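Local coordinates for protein transcriptional regulator (PDB 5CYV) that probably binds DNA as a MarR-family transcriptional regulator of p-hydroxycinnamate metabolism, and binds p-coumaroyl-CoA, at residues I11-L14 against L15-G19; R104-D107 against D108-R112; Q131-D134 against T135-I139. All blocks are in the same frame, centred on the assembly; numbering follows the deposited sequence. Where two conformers were deposited one is given.

Interaction 1: I11-L14 against L15-G19; sequences IGFL and LSRVG. With WCA (p-coumaroyl-CoA), chain I.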
loop_
_atom_site.group_PDB
_atom_site.type_symbol
_atom_site.label_atom_id
_atom_site.label_comp_id
_atom_site.label_asym_id
_atom_site.label_seq_id
_atom_site.Cartn_x
_atom_site.Cartn_y
_atom_site.Cartn_z
ATOM N N ILE B 11 3.395 -9.493 -8.791
ATOM C CA ILE B 11 4.094 -8.357 -8.191
ATOM C C ILE B 11 3.111 -7.297 -7.683
ATOM O O ILE B 11 3.385 -6.644 -6.659
ATOM C CB ILE B 11 5.086 -7.729 -9.183
ATOM C CG1 ILE B 11 5.998 -6.725 -8.450
ATOM C CG2 ILE B 11 4.355 -7.048 -10.261
ATOM C CD1 ILE B 11 6.935 -7.369 -7.520
ATOM N N GLY B 12 1.937 -7.194 -8.307
ATOM C CA GLY B 12 0.967 -6.177 -7.853
ATOM C C GLY B 12 0.415 -6.626 -6.522
ATOM O O GLY B 12 0.297 -5.857 -5.579
ATOM N N PHE B 13 0.068 -7.892 -6.418
ATOM C CA PHE B 13 -0.389 -8.428 -5.144
ATOM C C PHE B 13 0.660 -8.212 -4.075
ATOM O O PHE B 13 0.330 -7.808 -2.933
ATOM C CB PHE B 13 -0.708 -9.963 -5.249
ATOM C CG PHE B 13 -0.847 -10.653 -3.892
ATOM C CD1 PHE B 13 -2.053 -10.496 -3.164
ATOM C CD2 PHE B 13 0.176 -11.406 -3.353
ATOM C CE1 PHE B 13 -2.192 -11.127 -1.909
ATOM C CE2 PHE B 13 0.061 -12.028 -2.113
ATOM C CZ PHE B 13 -1.161 -11.875 -1.382
ATOM N N LEU B 14 1.915 -8.535 -4.362
ATOM C CA LEU B 14 2.921 -8.405 -3.352
ATOM C C LEU B 14 3.139 -6.950 -2.909
ATOM O O LEU B 14 3.417 -6.715 -1.724
ATOM C CB LEU B 14 4.263 -8.966 -3.880
ATOM C CG LEU B 14 4.231 -10.491 -4.079
ATOM C CD1 LEU B 14 5.416 -10.917 -4.952
ATOM C CD2 LEU B 14 4.147 -11.271 -2.772
ATOM N N LEU B 15 3.073 -6.003 -3.848
ATOM C CA LEU B 15 3.164 -4.586 -3.479
ATOM C C LEU B 15 2.027 -4.217 -2.544
ATOM O O LEU B 15 2.244 -3.506 -1.540
ATOM C CB LEU B 15 3.145 -3.727 -4.728
ATOM C CG LEU B 15 4.498 -3.760 -5.483
ATOM C CD1 LEU B 15 4.276 -3.289 -6.943
ATOM C CD2 LEU B 15 5.646 -2.909 -4.824
ATOM N N SER B 16 0.797 -4.576 -2.894
ATOM C CA SER B 16 -0.332 -4.209 -2.038
ATOM C C SER B 16 -0.220 -4.963 -0.705
ATOM O O SER B 16 -0.611 -4.402 0.344
ATOM C CB SER B 16 -1.664 -4.536 -2.754
ATOM O OG SER B 16 -1.824 -3.687 -3.908
ATOM N N ARG B 17 0.214 -6.224 -0.737
ATOM C CA ARG B 17 0.339 -7.003 0.474
ATOM C C ARG B 17 1.356 -6.393 1.442
ATOM O O ARG B 17 1.028 -6.076 2.588
ATOM C CB ARG B 17 0.742 -8.451 0.104
ATOM C CG ARG B 17 0.919 -9.344 1.299
ATOM C CD ARG B 17 -0.433 -9.821 1.867
ATOM N NE ARG B 17 -0.194 -11.038 2.635
ATOM C CZ ARG B 17 0.351 -11.059 3.851
ATOM N NH1 ARG B 17 0.593 -12.196 4.479
ATOM N NH2 ARG B 17 0.691 -9.924 4.451
ATOM N N VAL B 18 2.549 -6.132 0.957
ATOM C CA VAL B 18 3.548 -5.525 1.844
ATOM C C VAL B 18 3.219 -4.077 2.156
ATOM O O VAL B 18 3.373 -3.653 3.310
ATOM C CB VAL B 18 4.950 -5.644 1.218
ATOM C CG1 VAL B 18 5.990 -4.930 2.101
ATOM C CG2 VAL B 18 5.266 -7.166 1.074
ATOM N N GLY B 19 2.715 -3.315 1.173
ATOM C CA GLY B 19 2.262 -1.956 1.487
ATOM C C GLY B 19 1.226 -1.912 2.613
ATOM O O GLY B 19 1.277 -1.020 3.472
HETATM C C4 WCA I . -5.510 -0.573 1.200
HETATM C C5 WCA I . -5.043 -1.884 1.309
HETATM C C6 WCA I . -3.649 -2.094 1.027
HETATM C C8 WCA I . -7.198 -1.897 1.833
HETATM N N1 WCA I . -2.915 -1.027 0.614
HETATM N N3 WCA I . -4.728 0.463 0.791
HETATM C CAV WCA I . -3.355 -6.107 -5.941
HETATM C CAT WCA I . -2.915 -6.296 -7.198
HETATM C CBS WCA I . -3.075 -7.557 -7.760
HETATM O OAJ WCA I . -2.498 -7.696 -9.042
HETATM C CAU WCA I . -3.675 -8.609 -7.072
HETATM C CAW WCA I . -4.146 -8.420 -5.786
HETATM C CBT WCA I . -3.982 -7.133 -5.260
HETATM C CAR WCA I . -4.389 -6.734 -3.912
HETATM C CAQ WCA I . -4.763 -7.850 -3.026
HETATM C CBP WCA I . -4.972 -7.479 -1.613
HETATM O OAD WCA I . -4.930 -6.343 -1.164
HETATM S SBO WCA I . -5.266 -8.907 -0.602
HETATM C CBA WCA I . -5.374 -8.206 1.083
HETATM C CAY WCA I . -3.953 -7.814 1.504
HETATM N NBH WCA I . -3.989 -7.580 2.952
HETATM C CBQ WCA I . -4.283 -6.277 3.564
HETATM O OAE WCA I . -4.547 -5.323 2.829
HETATM C CBB WCA I . -4.224 -6.288 5.075
HETATM C CAZ WCA I . -3.625 -4.923 5.604
HETATM N NBI WCA I . -4.605 -3.895 5.331
HETATM C CBR WCA I . -5.055 -3.092 6.368
HETATM O OAF WCA I . -4.569 -3.275 7.450
HETATM C CBX WCA I . -6.129 -2.100 6.119
HETATM O OAK WCA I . -6.714 -2.434 4.873
HETATM C CCD WCA I . -5.592 -0.665 6.026
HETATM C CAA WCA I . -4.580 -0.476 4.881
HETATM C CAB WCA I . -4.898 -0.217 7.330
HETATM C CBD WCA I . -6.753 0.320 5.750
HETATM O OBK WCA I . -7.704 0.161 6.833
HETATM P PCG WCA I . -8.328 1.374 7.656
HETATM O OAP WCA I . -8.760 0.816 8.976
HETATM O OAI WCA I . -7.478 2.582 7.598
HETATM O OBN WCA I . -9.658 1.829 6.893
HETATM P PCF WCA I . -10.592 1.221 5.784
HETATM O OAO WCA I . -11.707 2.271 5.577
HETATM O OAH WCA I . -10.976 -0.200 6.131
HETATM O "O5'" WCA I . -9.671 1.194 4.447
HETATM C "C5'" WCA I . -9.160 2.387 3.911
HETATM C "C4'" WCA I . -8.873 2.210 2.451
HETATM O "O4'" WCA I . -7.612 1.234 2.632
HETATM C "C3'" WCA I . -9.856 1.545 1.697
HETATM O "O3'" WCA I . -9.941 2.365 0.476
HETATM P PCE WCA I . -11.250 3.307 0.225
HETATM O OAM WCA I . -12.424 2.356 0.261
HETATM O OAN WCA I . -10.995 3.923 -1.136
HETATM O OAG WCA I . -11.244 4.295 1.351
HETATM C "C2'" WCA I . -9.167 0.186 1.283
HETATM O "O2'" WCA I . -9.534 -0.222 -0.008
HETATM C "C1'" WCA I . -7.663 0.582 1.464
HETATM N N9 WCA I . -6.859 -0.611 1.544
HETATM N N7 WCA I . -6.099 -2.696 1.725
HETATM C C2 WCA I . -3.412 0.178 0.490
HETATM N N6 WCA I . -3.158 -3.414 1.148
#
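The Phe-13 ring carries Arg-17 on one face and p-coumaroyl-CoA at its edge, one helical turn being all that separates the two residues. Arg-17 CB stands over that face in a CH-pi contact, 4.3 Å from the Phe-13 ring centroid and 15° off the normal. At the rim of the ring Phe-13 CD1 lies 3.8 Å from CAQ of the ligand, and CE1 faces the thioester sulfur. With CG anti to the backbone N (chi1 165°), the ring runs alongside the Arg-17 chain; the two side chains point the same way, and the guanidinium plane stands 83° from the ring plane. Arg-17 also leaves with CG anti to its N and bends at its second torsion, bringing CD to Phe-13 CZ at 3.9 Å, while its NE is hydrogen-bonded to Thr-61 O of the second subunit.

The coumaroyl ring lies close to the backbone, with ligand CBS 3.4 Å from Phe-13 N and ligand CAT 3.4 Å from Gly-12 C, in a residue without a side chain. Within the helix, Ser-16 N donates to Gly-12 O at 3.0 Å, and the Ser-16 carbonyl O accepts a hydrogen bond from adenine N6 of the ligand (2.8 Å). Ser-16 OG is hydrogen-bonded to Gly-19 O of the second subunit. Away from the ligand, Ile-11 CG1 and Leu-15 CD1 meet obliquely.

The chemistry is thus divided: the edge of an aromatic ring and bare backbone at Gly-12 receive the acyl group, a main-chain carbonyl holds the adenine amino group, consistent with a part in ligand recognition, and polar side-chain ends fasten this helix to the partner subunit.

Interaction 2: R104-D107 against D108-R112; sequences RLRD and DAKAR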
loop_
_atom_site.group_PDB
_atom_site.type_symbol
_atom_site.label_atom_id
_atom_site.label_comp_id
_atom_site.label_asym_id
_atom_site.label_seq_id
_atom_site.Cartn_x
_atom_site.Cartn_y
_atom_site.Cartn_z
ATOM N N ARG B 104 8.001 18.751 17.795
ATOM C CA ARG B 104 8.342 17.809 18.868
ATOM C C ARG B 104 7.578 16.478 18.670
ATOM O O ARG B 104 8.146 15.378 18.826
ATOM C CB ARG B 104 8.037 18.435 20.235
ATOM C CG ARG B 104 8.030 17.454 21.393
ATOM C CD ARG B 104 6.949 17.759 22.456
ATOM N NE ARG B 104 5.778 16.894 22.278
ATOM C CZ ARG B 104 5.748 15.572 22.480
ATOM N NH1 ARG B 104 6.829 14.905 22.888
ATOM N NH2 ARG B 104 4.615 14.911 22.270
ATOM N N LEU B 105 6.308 16.552 18.281
ATOM C CA LEU B 105 5.521 15.342 18.055
ATOM C C LEU B 105 6.023 14.613 16.831
ATOM O O LEU B 105 6.061 13.377 16.800
ATOM C CB LEU B 105 4.034 15.701 17.904
ATOM C CG LEU B 105 3.148 14.466 17.802
ATOM C CD1 LEU B 105 3.175 13.676 19.102
ATOM C CD2 LEU B 105 1.695 14.858 17.402
ATOM N N ARG B 106 6.448 15.378 15.836
ATOM C CA ARG B 106 6.926 14.744 14.621
ATOM C C ARG B 106 8.205 13.970 14.913
ATOM O O ARG B 106 8.409 12.878 14.382
ATOM C CB ARG B 106 7.178 15.788 13.531
ATOM C CG ARG B 106 8.086 15.308 12.412
ATOM C CD ARG B 106 9.187 16.315 12.124
ATOM N NE ARG B 106 10.136 15.820 11.131
ATOM C CZ ARG B 106 11.192 15.064 11.419
ATOM N NH1 ARG B 106 11.436 14.714 12.674
ATOM N NH2 ARG B 106 12.002 14.659 10.452
ATOM N N ASP B 107 9.041 14.450 15.830
ATOM C CA ASP B 107 10.255 13.719 16.172
ATOM C C ASP B 107 9.885 12.408 16.900
ATOM O O ASP B 107 10.497 11.371 16.645
ATOM C CB ASP B 107 11.155 14.570 17.056
ATOM C CG ASP B 107 11.888 15.606 16.262
ATOM O OD1 ASP B 107 11.884 15.524 15.012
ATOM O OD2 ASP B 107 12.474 16.486 16.883
ATOM N N ASP B 108 8.942 12.488 17.822
ATOM C CA ASP B 108 8.467 11.303 18.560
ATOM C C ASP B 108 7.841 10.292 17.596
ATOM O O ASP B 108 8.144 9.096 17.608
ATOM C CB ASP B 108 7.478 11.752 19.611
ATOM C CG ASP B 108 6.880 10.600 20.352
ATOM O OD1 ASP B 108 7.510 10.142 21.362
ATOM O OD2 ASP B 108 5.778 10.160 19.931
ATOM N N ALA B 109 6.993 10.803 16.711
ATOM C CA ALA B 109 6.281 9.931 15.819
ATOM C C ALA B 109 7.187 9.252 14.788
ATOM O O ALA B 109 6.998 8.063 14.469
ATOM C CB ALA B 109 5.155 10.761 15.082
ATOM N N LYS B 110 8.180 10.010 14.274
ATOM C CA LYS B 110 9.049 9.423 13.286
ATOM C C LYS B 110 9.954 8.356 13.935
ATOM O O LYS B 110 10.274 7.384 13.284
ATOM C CB LYS B 110 9.921 10.467 12.624
ATOM C CG LYS B 110 10.716 9.786 11.493
ATOM C CD LYS B 110 11.156 10.774 10.477
ATOM C CE LYS B 110 12.375 10.248 9.705
ATOM N NZ LYS B 110 12.252 8.884 9.148
ATOM N N ALA B 111 10.322 8.566 15.195
ATOM C CA ALA B 111 11.117 7.537 15.892
ATOM C C ALA B 111 10.281 6.226 15.959
ATOM O O ALA B 111 10.812 5.122 15.702
ATOM C CB ALA B 111 11.503 8.008 17.265
ATOM N N ARG B 112 9.015 6.333 16.341
ATOM C CA ARG B 112 8.123 5.152 16.354
ATOM C C ARG B 112 7.951 4.500 15.019
ATOM O O ARG B 112 8.083 3.270 14.892
ATOM C CB ARG B 112 6.724 5.554 16.904
ATOM C CG ARG B 112 6.818 6.059 18.357
ATOM C CD ARG B 112 5.413 6.590 18.807
ATOM N NE ARG B 112 5.573 7.320 20.050
ATOM C CZ ARG B 112 5.717 6.775 21.249
ATOM N NH1 ARG B 112 5.639 5.444 21.425
ATOM N NH2 ARG B 112 5.981 7.560 22.309
#
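Four i to i+4 backbone bonds, from Asp-108 N to Arg-104 O up to Ala-111 N to Asp-107 O, join the two segments, tightest where Ala-109 N meets Leu-105 O at 2.7 Å and slacker at either end of the series. Across this turn Arg-106 and Lys-110 lie side by side on one flank and point the same way, Arg-106 NH2 coming within 4.0 Å of Lys-110 CD. Lys-110 leaves the backbone with CG anti to its N (chi1 -175°) and bends only at its last torsion. The two cationic ends stay 5.9 Å apart, measured from Arg-106 NH2 to Lys-110 NZ, and Asp-114 takes the lysine in a salt bridge. Arg-106 pairs with neighbouring Asp-107, though the modelled separation is too short to be relied on.

Asp-108 points its carboxylate forward along the helix to Arg-112, which grips it side-on with two nitrogens. NE reaches OD2 at 2.8 Å along a nearly straight bond (174°) in the guanidinium plane, but from above the carboxylate plane; NH2 reaches OD1 at 3.1 Å, on that oxygen's syn lone pair. Arg-104 NH1 remains 5.0 Å from Asp-108 OD1 and is not in contact with it; Arg-104 NE instead forms a salt bridge with Glu-101.

Buried Ala-109 packs on Tyr-40 and Leu-105 on Leu-81. A long helix directly after the two-stranded wing is the MarR-family arrangement, leading from the winged helix-turn-helix back to the dimerisation region.

Interaction 3: Q131-D134 against T135-I139; sequences QMRD and TLQSI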
loop_
_atom_site.group_PDB
_atom_site.type_symbol
_atom_site.label_atom_id
_atom_site.label_comp_id
_atom_site.label_asym_id
_atom_site.label_seq_id
_atom_site.Cartn_x
_atom_site.Cartn_y
_atom_site.Cartn_z
ATOM N N GLN B 131 17.797 -0.244 -4.801
ATOM C CA GLN B 131 17.109 -0.460 -6.077
ATOM C C GLN B 131 15.598 -0.417 -5.949
ATOM O O GLN B 131 14.932 0.173 -6.820
ATOM C CB GLN B 131 17.581 -1.808 -6.720
ATOM C CG GLN B 131 16.840 -2.093 -8.066
ATOM C CD GLN B 131 17.450 -3.239 -8.811
ATOM O OE1 GLN B 131 18.609 -3.145 -9.317
ATOM N NE2 GLN B 131 16.702 -4.283 -8.894
ATOM N N MET B 132 15.056 -0.988 -4.889
ATOM C CA MET B 132 13.605 -0.906 -4.681
ATOM C C MET B 132 13.164 0.570 -4.542
ATOM O O MET B 132 12.162 0.977 -5.142
ATOM C CB MET B 132 13.222 -1.699 -3.449
ATOM C CG MET B 132 11.760 -1.733 -3.266
ATOM S SD MET B 132 11.310 -3.114 -2.176
ATOM C CE MET B 132 12.169 -4.393 -3.041
ATOM N N ARG B 133 13.901 1.331 -3.727
ATOM C CA ARG B 133 13.548 2.750 -3.509
ATOM C C ARG B 133 13.453 3.476 -4.822
ATOM O O ARG B 133 12.464 4.161 -5.136
ATOM C CB ARG B 133 14.593 3.454 -2.632
ATOM C CG ARG B 133 14.253 4.956 -2.400
ATOM C CD ARG B 133 15.341 5.681 -1.611
ATOM N NE ARG B 133 15.446 5.054 -0.308
ATOM C CZ ARG B 133 16.454 4.277 0.109
ATOM N NH1 ARG B 133 17.481 3.960 -0.711
ATOM N NH2 ARG B 133 16.406 3.786 1.345
ATOM N N ASP B 134 14.496 3.373 -5.631
ATOM C CA ASP B 134 14.557 4.136 -6.847
ATOM C C ASP B 134 13.481 3.663 -7.814
ATOM O O ASP B 134 12.892 4.486 -8.497
ATOM C CB ASP B 134 15.963 4.070 -7.470
ATOM C CG ASP B 134 17.022 4.780 -6.616
ATOM O OD1 ASP B 134 16.694 5.276 -5.496
ATOM O OD2 ASP B 134 18.188 4.798 -7.054
ATOM N N THR B 135 13.213 2.349 -7.868
ATOM C CA THR B 135 12.185 1.835 -8.763
ATOM C C THR B 135 10.801 2.347 -8.322
ATOM O O THR B 135 9.998 2.813 -9.176
ATOM C CB THR B 135 12.216 0.278 -8.797
ATOM O OG1 THR B 135 13.528 -0.105 -9.223
ATOM C CG2 THR B 135 11.231 -0.230 -9.831
ATOM N N LEU B 136 10.523 2.299 -7.016
ATOM C CA LEU B 136 9.211 2.754 -6.515
ATOM C C LEU B 136 9.090 4.268 -6.758
ATOM O O LEU B 136 8.007 4.749 -7.112
ATOM C CB LEU B 136 9.051 2.440 -5.043
ATOM C CG LEU B 136 9.025 0.929 -4.762
ATOM C CD1 LEU B 136 9.074 0.807 -3.263
ATOM C CD2 LEU B 136 7.755 0.264 -5.294
ATOM N N GLN B 137 10.176 5.020 -6.593
ATOM C CA GLN B 137 10.079 6.451 -6.923
ATOM C C GLN B 137 9.754 6.691 -8.376
ATOM O O GLN B 137 8.996 7.636 -8.698
ATOM C CB GLN B 137 11.370 7.152 -6.563
ATOM C CG GLN B 137 11.521 7.307 -5.089
ATOM C CD GLN B 137 12.859 7.895 -4.722
ATOM O OE1 GLN B 137 13.810 7.761 -5.494
ATOM N NE2 GLN B 137 12.945 8.593 -3.600
ATOM N N SER B 138 10.305 5.879 -9.291
ATOM C CA SER B 138 10.034 6.112 -10.700
ATOM C C SER B 138 8.577 5.814 -11.053
ATOM O O SER B 138 8.054 6.357 -12.020
ATOM C CB SER B 138 10.977 5.288 -11.571
ATOM O OG SER B 138 10.594 3.945 -11.563
ATOM N N ILE B 139 7.917 4.980 -10.264
ATOM C CA ILE B 139 6.506 4.684 -10.447
ATOM C C ILE B 139 5.619 5.744 -9.777
ATOM O O ILE B 139 4.694 6.286 -10.418
ATOM C CB ILE B 139 6.172 3.287 -9.854
ATOM C CG1 ILE B 139 6.891 2.201 -10.635
ATOM C CG2 ILE B 139 4.645 3.034 -9.906
ATOM C CD1 ILE B 139 6.755 0.842 -9.936
HETATM O O HOH W 1 16.434 7.783 -4.545
#
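Gln-137 folds back over the preceding turn towards Arg-133 and Asp-134. Its CB sits 3.5 Å from the carbonyl O of Arg-133, which also accepts a hydrogen bond from Gln-137 N. CG, anti to the carbonyl carbon (chi1 -73°), comes closer to the same oxygen, at 3.3 Å. CD lies alongside Arg-133 CG. At the tip the amide divides its work: OE1 accepts a hydrogen bond from a water at 2.8 Å, and NE2 donates to Asp-9 OD1 and Ser-8 O of the second subunit. The same water donates to Asp-134 OD1 at 2.7 Å, bridging two acceptors whose carboxylate and amide planes are only 4° apart.

On other flanks, Thr-135 OG1 and N both donate to Gln-131 O, at 2.8 and 3.0 Å, from opposite faces of the carbonyl plane, which fixes the threonine hydroxyl on the helix backbone. Met-132 CG rests against Leu-136 CD1 at 3.7 Å on the buried flank. Asp-134 is a known magnesium-binding residue of this protein, with no metal bound to it in this chain. A helix near the C terminus that packs on the partner subunit, as this one does, is characteristic of the dimerisation region of MarR-family regulators.

All three contacts lie within single helices, so each joins residues about one turn apart and closes no loop, and they follow in series without nesting or crossing. Interaction 1 opens the chain's first helix, 11-30; interaction 2 comes after the wing strands, in helix 100-121; interaction 3 is in helix 126-140, next along the chain. Leu-15 CD2 packs on Leu-136 CD2 at 3.8 Å, joining the first and last helices of the chain, and both contacts also touch the second subunit. Interaction 2 lies apart, its centre about 27 Å from that of interaction 1 and about 25 Å from that of interaction 3, against helix 37-47.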